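Local coordinates for inositol monophosphatase family protein (Staphylococcus aureus, PDB 5I3S), which probably hydrolyses the phosphate ester of inositol monophosphate or related sugar phosphates, as a metal-dependent phosphatase of the inositol monophosphatase family, at the interface of chains A and B. Numbering follows the deposited sequence. Chains: chain A/B, Inositol monophosphatase family protein.

The interface of chains A and B. Residues chain A 151, 176-179; chain B 89-90, 155, 157, 182.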
# COMPACT_ATOMS: atom_id res chain seq x y z
N ILE A 151 0.97 -3.04 -12.81
CA ILE A 151 1.27 -3.17 -11.38
C ILE A 151 0.29 -4.12 -10.76
O ILE A 151 -0.91 -3.97 -10.98
CB ILE A 151 1.01 -1.85 -10.62
CG1 ILE A 151 1.75 -0.68 -11.29
CG2 ILE A 151 1.46 -1.96 -9.17
CD1 ILE A 151 1.51 0.63 -10.54
N ARG A 176 5.58 -4.83 -14.13
CA ARG A 176 6.34 -3.60 -14.05
C ARG A 176 6.72 -3.32 -12.62
O ARG A 176 7.86 -2.91 -12.34
CB ARG A 176 5.51 -2.45 -14.60
CG ARG A 176 6.27 -1.18 -14.84
CD ARG A 176 7.24 -1.28 -16.01
NE ARG A 176 7.91 -0.01 -16.20
CZ ARG A 176 8.91 0.46 -15.43
NH1 ARG A 176 9.41 -0.24 -14.40
NH2 ARG A 176 9.42 1.67 -15.70
N SER A 177 5.75 -3.49 -11.71
CA SER A 177 6.05 -3.50 -10.28
C SER A 177 4.96 -4.17 -9.45
O SER A 177 3.95 -4.65 -9.98
CB SER A 177 6.34 -2.07 -9.75
OG SER A 177 6.78 -2.13 -8.40
N ALA A 178 5.23 -4.23 -8.12
CA ALA A 178 4.32 -4.87 -7.19
C ALA A 178 4.07 -4.03 -5.94
O ALA A 178 4.97 -3.36 -5.45
CB ALA A 178 4.84 -6.26 -6.81
N ARG A 179 2.86 -4.23 -5.40
CA ARG A 179 2.30 -3.49 -4.28
C ARG A 179 1.61 -4.49 -3.35
O ARG A 179 1.28 -5.59 -3.76
CB ARG A 179 1.26 -2.47 -4.79
CG ARG A 179 1.76 -1.48 -5.82
CD ARG A 179 2.72 -0.47 -5.17
NE ARG A 179 3.18 0.53 -6.13
CZ ARG A 179 4.26 0.44 -6.89
NH1 ARG A 179 5.09 -0.63 -6.84
NH2 ARG A 179 4.56 1.45 -7.70
N LEU B 89 5.74 5.41 -11.10
CA LEU B 89 4.76 4.38 -11.49
C LEU B 89 3.40 4.60 -10.86
O LEU B 89 2.36 4.37 -11.52
CB LEU B 89 5.20 2.95 -11.15
CG LEU B 89 6.08 2.33 -12.22
CD1 LEU B 89 6.49 0.93 -11.76
CD2 LEU B 89 5.37 2.29 -13.59
N ASN B 90 3.39 4.99 -9.59
CA ASN B 90 2.09 5.35 -8.96
C ASN B 90 1.39 6.51 -9.67
O ASN B 90 0.16 6.51 -9.76
CB ASN B 90 2.26 5.67 -7.48
CG ASN B 90 2.61 4.45 -6.66
OD1 ASN B 90 2.54 3.31 -7.15
ND2 ASN B 90 2.99 4.68 -5.42
N ASN B 155 9.37 -4.20 -1.24
CA ASN B 155 8.71 -4.56 -2.50
C ASN B 155 8.93 -6.05 -2.79
O ASN B 155 10.02 -6.53 -2.63
CB ASN B 155 9.32 -3.69 -3.60
CG ASN B 155 8.50 -3.65 -4.89
OD1 ASN B 155 8.06 -2.59 -5.30
ND2 ASN B 155 8.37 -4.73 -5.53
N ASN B 157 9.36 -7.59 -5.56
CA ASN B 157 10.55 -7.74 -6.44
C ASN B 157 11.86 -8.10 -5.81
O ASN B 157 12.60 -8.92 -6.33
CB ASN B 157 10.78 -6.53 -7.27
CG ASN B 157 9.84 -6.49 -8.40
OD1 ASN B 157 10.02 -7.22 -9.38
ND2 ASN B 157 8.76 -5.73 -8.24
N GLY B 182 5.30 1.70 -3.04
CA GLY B 182 5.89 2.15 -4.30
C GLY B 182 6.38 3.60 -4.33
O GLY B 182 6.64 4.12 -5.43
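Strand 177-179 of chain A, flanked by A:Arg176 and the start of strand 151-153, meets helix 88-94, the loop at B:Asn155, the 3-10 helix 156-160 and the loop at B:Gly182 of chain B. A:Arg179 and B:Asn90 reach each other tip to tip. The guanidinium presents its NE/NH2 edge side-on to the amide oxygen OD1, which lies in its plane and takes both bonds. A:Arg179 NE, 3.0 Å from B:Asn90 OD1, comes in along a lone pair in the amide plane; A:Arg179 NH2, 2.8 Å from the same oxygen, stands above that plane. The two flat groups are turned 71° apart. The arginine chain bends at chi2 (-71°), which helps bring this edge to the helix. The remaining nitrogen, A:Arg179 NH1, turns back to its own strand, donating to the hydroxyl A:Ser177 OG at 2.7 Å and to the backbone A:Ala178 O at 3.1 Å, so bonds on both sides fix the rotation of the group. The alpha carbon of B:Gly182 sits over the centre of one guanidinium face, CA 3.5 Å from A:Arg179 CZ; the methyl CG2 of A:Ile151 covers the rim of the opposite face. Alongside, B:Leu89 buries the most surface of this patch: its methyl CD1 rests against A:Ser177 CB at 3.6 Å and also touches CG of the poorly ordered A:Arg176. The serine hydroxyl sits anti to the backbone N (chi1 -173°), pointing toward A:Arg179 NH1. Beyond it, the amide of B:Asn155 approaches A:Ala178 O, but the modelled oxygen-to-oxygen pairing is doubtful, and B:Asn157 reaches the strand with ND2 in looser contact. The patch recurs with the chains exchanged across the two-fold axis; it joins the subunits of what is probably the dimer common in this family, with A:Arg179 tying strand 177-179 to the neighbouring helix 88-94.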